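Local coordinates for protein alginate lyase, family PL7 (Zobellia galactanivorans, PDB 3ZPY) that cleaves the brown-algal polysaccharide alginate, probably by beta-elimination, through this catalytic domain of a longer marine bacterial lyase, at residues E100-V105 with R239-S244; N2-V7 with F51-E56. All coordinates share one frame; numbering follows the deposited sequence.

In the fold
Both contacts reach the same seven-stranded antiparallel sheet, with their centres about 13 Å apart. Contact 1, centred about 11 Å from the centre of the chain, pairs strands 96-107 and 235-247 mid-sheet. Contact 2, centred about 18 Å from that point, lays N-terminal helix 4-8 against edge strand 51-53. Strand 58-63 lies between them, and Lys-241 NZ of contact 1 bridges the gap with a salt bridge of 2.8 Å to Glu-56 OE2 of contact 2. The sodium ion at Thr-35, Ala-37 and Ile-40 is remote, about 14 Å from the Phe-51 side chain. In PL7 lyases the substrate cleft lies on the other, concave sheet, so neither contact is expected to line it.

Contact 1: E100-V105 with R239-S244; sequences EWTVQV and RIKNLS
Trp-101 and Val-103 meet Ile-240 and Leu-243 on the tightly packed side of this antiparallel strand pair. Ile-240 CG2 lies at the edge of the indole, near its plane, 4.0 Å from Trp-101 CD1 and 3.9 Å from Trp-101 CB. Leu-243 CD1 reaches Trp-101 CB at 4.0 Å, and farther along the strands Ile-240 CG1 approaches Val-103 CG2 at 4.2 Å. Beneath this apolar layer lie Phe-121 and Val-219 of the opposing sheet.

The reverse side is polar and more open to solvent. Here Gln-104 and Arg-239 run side by side in the same direction, the arginine chain extended from CG to NE. Gln-104 OE1 takes a bond of 2.7 Å from Arg-239 NH2 and a weak one of 3.1 Å from Arg-239 NE. The oxygen lies at the guanidinium edge, whereas NH2 stands above the amide plane; the two planes are 63° apart. Arg-239 NH1 also reaches Tyr-59, and Trp-57 offers cation-pi contacts to both Arg-239 and Lys-241. The Lys-241 chain crosses Thr-102, with CE 3.9 Å from Thr-102 CG2, on its way to a salt bridge with Glu-56.

Water enters toward the other end. One molecule donates both to Thr-102 OG1, which also bonds Asn-183, and to Asn-242 O; another links Glu-100 OE1 with Ser-244 OG, themselves 3.8 Å apart.

Three reciprocal backbone pairs, Glu-100 with Ser-244, Thr-102 with Lys-241 and Gln-104 with Arg-239, hold the ladder. Between the first two, one extra residue on 239-244 shifts the register, and Asn-242 has a positive phi of 54°. The result is a beta bulge in a two-faced strand pair of the jelly-roll sandwich of PL7 alginate lyases, apolar against the facing sheet and polar outside.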
loop_
_atom_site.group_PDB
_atom_site.type_symbol
_atom_site.label_atom_id
_atom_site.label_comp_id
_atom_site.label_asym_id
_atom_site.label_seq_id
_atom_site.Cartn_x
_atom_site.Cartn_y
_atom_site.Cartn_z
ATOM N N GLU A 100 -7.591 3.916 -8.968
ATOM C CA GLU A 100 -7.908 2.594 -9.591
ATOM C C GLU A 100 -6.611 1.848 -9.872
ATOM O O GLU A 100 -5.619 2.428 -10.305
ATOM C CB GLU A 100 -8.638 2.805 -10.878
ATOM C CG GLU A 100 -10.037 3.364 -10.670
ATOM C CD GLU A 100 -10.725 3.771 -11.945
ATOM O OE1 GLU A 100 -10.276 4.820 -12.456
ATOM O OE2 GLU A 100 -11.591 3.062 -12.409
ATOM N N TRP A 101 -6.627 0.553 -9.569
ATOM C CA TRP A 101 -5.463 -0.297 -9.880
ATOM C C TRP A 101 -5.888 -1.704 -9.976
ATOM O O TRP A 101 -6.830 -2.150 -9.305
ATOM C CB TRP A 101 -4.360 -0.116 -8.809
ATOM C CG TRP A 101 -4.554 -0.626 -7.420
ATOM C CD1 TRP A 101 -3.742 -1.611 -6.834
ATOM C CD2 TRP A 101 -5.505 -0.241 -6.397
ATOM N NE1 TRP A 101 -4.122 -1.843 -5.561
ATOM C CE2 TRP A 101 -5.185 -1.045 -5.216
ATOM C CE3 TRP A 101 -6.521 0.692 -6.316
ATOM C CZ2 TRP A 101 -5.923 -0.890 -4.008
ATOM C CZ3 TRP A 101 -7.239 0.829 -5.130
ATOM C CH2 TRP A 101 -6.968 0.021 -4.017
ATOM N N THR A 102 -5.193 -2.447 -10.799
ATOM C CA THR A 102 -5.477 -3.851 -11.003
ATOM C C THR A 102 -4.386 -4.567 -10.249
ATOM O O THR A 102 -3.184 -4.319 -10.469
ATOM C CB THR A 102 -5.454 -4.147 -12.538
ATOM O OG1 THR A 102 -6.513 -3.406 -13.136
ATOM C CG2 THR A 102 -5.634 -5.666 -12.834
ATOM N N VAL A 103 -4.799 -5.489 -9.455
ATOM C CA VAL A 103 -3.798 -6.060 -8.440
ATOM C C VAL A 103 -3.948 -7.574 -8.361
ATOM O O VAL A 103 -5.043 -8.148 -8.546
ATOM C CB VAL A 103 -4.062 -5.415 -7.033
ATOM C CG1 VAL A 103 -5.392 -5.900 -6.384
ATOM C CG2 VAL A 103 -2.885 -5.672 -6.077
ATOM N N GLN A 104 -2.814 -8.203 -8.019
ATOM C CA GLN A 104 -2.836 -9.518 -7.358
ATOM C C GLN A 104 -1.900 -9.527 -6.176
ATOM O O GLN A 104 -0.962 -8.710 -6.093
ATOM C CB GLN A 104 -2.373 -10.619 -8.276
ATOM C CG GLN A 104 -3.102 -10.748 -9.645
ATOM C CD GLN A 104 -2.779 -12.055 -10.284
ATOM O OE1 GLN A 104 -1.828 -12.772 -9.810
ATOM N NE2 GLN A 104 -3.493 -12.423 -11.326
ATOM N N VAL A 105 -2.233 -10.408 -5.240
ATOM C CA VAL A 105 -1.298 -10.680 -4.143
ATOM C C VAL A 105 -0.859 -12.121 -4.436
ATOM O O VAL A 105 -1.733 -13.018 -4.526
ATOM C CB VAL A 105 -1.868 -10.456 -2.742
ATOM C CG1 VAL A 105 -0.810 -10.850 -1.699
ATOM C CG2 VAL A 105 -2.398 -9.029 -2.611
ATOM N N ARG A 239 1.509 -7.408 -7.017
ATOM C CA ARG A 239 1.813 -6.941 -8.360
ATOM C C ARG A 239 0.620 -6.080 -8.883
ATOM O O ARG A 239 -0.546 -6.396 -8.625
ATOM C CB ARG A 239 2.190 -8.111 -9.269
ATOM C CG ARG A 239 1.117 -9.154 -9.546
ATOM C CD ARG A 239 1.688 -10.245 -10.422
ATOM N NE ARG A 239 0.759 -11.268 -10.744
ATOM C CZ ARG A 239 1.059 -12.315 -11.488
ATOM N NH1 ARG A 239 2.270 -12.410 -12.056
ATOM N NH2 ARG A 239 0.166 -13.292 -11.560
ATOM N N ILE A 240 0.964 -4.981 -9.591
ATOM C CA ILE A 240 -0.015 -3.954 -9.973
ATOM C C ILE A 240 0.139 -3.629 -11.464
ATOM O O ILE A 240 1.277 -3.555 -12.007
ATOM C CB ILE A 240 0.153 -2.677 -9.070
ATOM C CG1 ILE A 240 -0.002 -3.067 -7.611
ATOM C CG2 ILE A 240 -0.751 -1.546 -9.501
ATOM C CD1 ILE A 240 0.346 -2.003 -6.547
ATOM N N LYS A 241 -1.005 -3.333 -12.060
ATOM C CA LYS A 241 -0.991 -2.693 -13.389
ATOM C C LYS A 241 -2.202 -1.769 -13.493
ATOM O O LYS A 241 -3.055 -1.744 -12.589
ATOM C CB LYS A 241 -1.047 -3.716 -14.531
ATOM C CG LYS A 241 -2.224 -4.634 -14.591
ATOM C CD LYS A 241 -1.986 -5.720 -15.660
ATOM C CE LYS A 241 -3.180 -6.601 -15.711
ATOM N NZ LYS A 241 -3.070 -7.575 -16.855
ATOM N N ASN A 242 -2.344 -1.007 -14.591
ATOM C CA ASN A 242 -3.504 -0.195 -14.866
ATOM C C ASN A 242 -3.809 0.757 -13.698
ATOM O O ASN A 242 -4.978 0.789 -13.202
ATOM C CB ASN A 242 -4.759 -1.102 -15.136
ATOM C CG ASN A 242 -4.591 -1.959 -16.314
ATOM O OD1 ASN A 242 -3.719 -1.746 -17.127
ATOM N ND2 ASN A 242 -5.320 -3.073 -16.278
ATOM N N LEU A 243 -2.793 1.465 -13.216
ATOM C CA LEU A 243 -2.884 2.374 -12.076
ATOM C C LEU A 243 -3.253 3.761 -12.595
ATOM O O LEU A 243 -2.605 4.294 -13.487
ATOM C CB LEU A 243 -1.482 2.464 -11.445
ATOM C CG LEU A 243 -1.368 3.474 -10.268
ATOM C CD1 LEU A 243 -2.289 3.243 -9.076
ATOM C CD2 LEU A 243 0.074 3.481 -9.782
ATOM N N SER A 244 -4.224 4.366 -11.939
ATOM C CA SER A 244 -4.446 5.795 -12.129
ATOM C C SER A 244 -5.104 6.404 -10.931
ATOM O O SER A 244 -5.832 5.727 -10.201
ATOM C CB SER A 244 -5.323 6.028 -13.350
ATOM O OG SER A 244 -6.621 5.585 -13.104
HETATM O O HOH W 1 -8.670 6.670 -11.273
HETATM O O HOH W 2 -7.316 -0.734 -12.814
#

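Contact 2: N2-V7 with F51-E56; sequences NSPASV and FYTDGE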
loop_
_atom_site.group_PDB
_atom_site.type_symbol
_atom_site.label_atom_id
_atom_site.label_comp_id
_atom_site.label_asym_id
_atom_site.label_seq_id
_atom_site.Cartn_x
_atom_site.Cartn_y
_atom_site.Cartn_z
ATOM N N ASN A 2 12.051 -0.724 -20.730
ATOM C CA ASN A 2 11.426 -1.795 -20.059
ATOM C C ASN A 2 11.318 -1.551 -18.563
ATOM O O ASN A 2 11.093 -2.463 -17.807
ATOM C CB ASN A 2 12.396 -3.005 -20.178
ATOM C CG ASN A 2 12.554 -3.449 -21.583
ATOM O OD1 ASN A 2 11.575 -3.620 -22.285
ATOM N ND2 ASN A 2 13.817 -3.647 -22.002
ATOM N N SER A 3 11.522 -0.319 -18.149
ATOM C CA SER A 3 11.630 -0.070 -16.720
ATOM C C SER A 3 10.254 -0.203 -16.030
ATOM O O SER A 3 9.212 0.058 -16.593
ATOM C CB SER A 3 12.159 1.346 -16.451
ATOM O OG SER A 3 11.189 2.329 -16.734
ATOM N N PRO A 4 10.299 -0.451 -14.714
ATOM C CA PRO A 4 9.024 -0.494 -13.963
ATOM C C PRO A 4 8.240 0.846 -14.119
ATOM O O PRO A 4 6.998 0.848 -14.277
ATOM C CB PRO A 4 9.490 -0.818 -12.520
ATOM C CG PRO A 4 10.780 -1.566 -12.700
ATOM C CD PRO A 4 11.438 -0.939 -13.902
ATOM N N ALA A 5 8.933 1.986 -14.005
ATOM C CA ALA A 5 8.227 3.257 -14.093
ATOM C C ALA A 5 7.545 3.439 -15.456
ATOM O O ALA A 5 6.414 3.903 -15.549
ATOM C CB ALA A 5 9.193 4.409 -13.786
ATOM N N SER A 6 8.229 2.991 -16.507
ATOM C CA SER A 6 7.657 3.065 -17.886
ATOM C C SER A 6 6.427 2.104 -18.042
ATOM O O SER A 6 5.388 2.503 -18.544
ATOM C CB SER A 6 8.766 2.686 -18.903
ATOM O OG SER A 6 9.661 3.751 -19.045
ATOM N N VAL A 7 6.554 0.858 -17.544
ATOM C CA VAL A 7 5.463 -0.104 -17.649
ATOM C C VAL A 7 4.231 0.410 -16.895
ATOM O O VAL A 7 3.090 0.280 -17.379
ATOM C CB VAL A 7 5.923 -1.506 -17.175
ATOM C CG1 VAL A 7 4.719 -2.395 -16.956
ATOM C CG2 VAL A 7 6.985 -2.074 -18.139
ATOM N N PHE A 51 11.432 -4.240 -6.370
ATOM C CA PHE A 51 10.639 -3.363 -7.222
ATOM C C PHE A 51 11.083 -3.622 -8.638
ATOM O O PHE A 51 12.184 -3.175 -9.039
ATOM C CB PHE A 51 10.883 -1.865 -6.817
ATOM C CG PHE A 51 10.049 -0.883 -7.643
ATOM C CD1 PHE A 51 8.698 -0.656 -7.347
ATOM C CD2 PHE A 51 10.637 -0.179 -8.679
ATOM C CE1 PHE A 51 7.964 0.260 -8.081
ATOM C CE2 PHE A 51 9.910 0.743 -9.382
ATOM C CZ PHE A 51 8.597 0.972 -9.097
ATOM N N TYR A 52 10.209 -4.313 -9.423
ATOM C CA TYR A 52 10.644 -4.799 -10.717
ATOM C C TYR A 52 9.452 -5.012 -11.594
ATOM O O TYR A 52 8.323 -4.959 -11.159
ATOM C CB TYR A 52 11.556 -6.051 -10.584
ATOM C CG TYR A 52 10.897 -7.253 -9.950
ATOM C CD1 TYR A 52 10.206 -8.146 -10.769
ATOM C CD2 TYR A 52 10.903 -7.456 -8.567
ATOM C CE1 TYR A 52 9.576 -9.271 -10.228
ATOM C CE2 TYR A 52 10.221 -8.553 -7.976
ATOM C CZ TYR A 52 9.594 -9.448 -8.868
ATOM O OH TYR A 52 8.936 -10.517 -8.358
ATOM N N THR A 53 9.741 -5.338 -12.846
ATOM C CA THR A 53 8.619 -5.572 -13.809
ATOM C C THR A 53 8.870 -6.772 -14.710
ATOM O O THR A 53 10.056 -7.095 -14.982
ATOM C CB THR A 53 8.297 -4.295 -14.654
ATOM O OG1 THR A 53 7.131 -4.533 -15.428
ATOM C CG2 THR A 53 9.472 -3.899 -15.536
ATOM N N ASP A 54 7.775 -7.362 -15.239
ATOM C CA ASP A 54 7.878 -8.327 -16.348
ATOM C C ASP A 54 7.275 -7.801 -17.592
ATOM O O ASP A 54 7.092 -8.572 -18.530
ATOM C CB ASP A 54 7.203 -9.672 -15.930
ATOM C CG ASP A 54 5.687 -9.492 -15.640
ATOM O OD1 ASP A 54 5.189 -8.337 -15.824
ATOM O OD2 ASP A 54 5.053 -10.476 -15.218
ATOM N N GLY A 55 7.058 -6.479 -17.692
ATOM C CA GLY A 55 6.475 -5.823 -18.869
ATOM C C GLY A 55 4.972 -5.780 -18.796
ATOM O O GLY A 55 4.349 -5.082 -19.606
ATOM N N GLU A 56 4.335 -6.516 -17.890
ATOM C CA GLU A 56 2.890 -6.417 -17.730
ATOM C C GLU A 56 2.626 -5.803 -16.341
ATOM O O GLU A 56 1.857 -4.829 -16.241
ATOM C CB GLU A 56 2.276 -7.807 -17.788
ATOM C CG GLU A 56 0.789 -7.850 -17.443
ATOM C CD GLU A 56 0.178 -9.263 -17.448
ATOM O OE1 GLU A 56 0.882 -10.250 -17.826
ATOM O OE2 GLU A 56 -1.018 -9.403 -17.027
#
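Thr-53 points its side chain at the start of the N-terminal helix, its two branches meeting different residues. Its OG1 lies anti to the backbone N (chi1 -173°) and comes tip to tip with Val-7, 3.6 Å from Val-7 CG1. The methyl, CG2, sits instead between the backbone N and the carbonyl carbon, from where it presses on Asn-2 O at a close 3.1 Å and on Pro-4 N at 3.6 Å.

Pro-4 turns toward the strand as well, crossing Thr-53 at a slant. The proline ring spreads over several residues: CB is set obliquely against the Phe-51 ring, 3.5 Å from Phe-51 CE2, while CG rests on the backbone at Tyr-52 CA, 3.8 Å away. Phe-51 has its CG anti to the backbone N (chi1 -178°), and it is the CE2 and CZ side of its ring that comes to Pro-4 CB.

No hydrogen bond joins the two segments; several side-chain oxygens bond within their own segment or to residues nearby. Thr-53 OG1 accepts from Gly-55 N at 3.0 Å, forming an ST turn, and also bonds Trp-57 O. Asp-54 OD1 accepts from Glu-56 N in an overlapping Asx turn. On the helix, Ser-3 is the N-cap, its OG receiving Ser-6 N at 3.0 Å and bonding Asn-43 O too. An alanine in place of Thr-53 would probably leave Gly-55 N without its side-chain acceptor and open a gap beside Asn-2 O, Pro-4 and Val-7.

Helix 4-8 thus packs against edge strand 51-53. Val-58 of the adjoining strand 58-63 touches Pro-4, Phe-51 and Thr-53, Phe-60 meets the Phe-51 ring edge-to-face, and Ala-5 of the helix packs on Ile-10, Tyr-42 and Asn-43 in the surrounding loops.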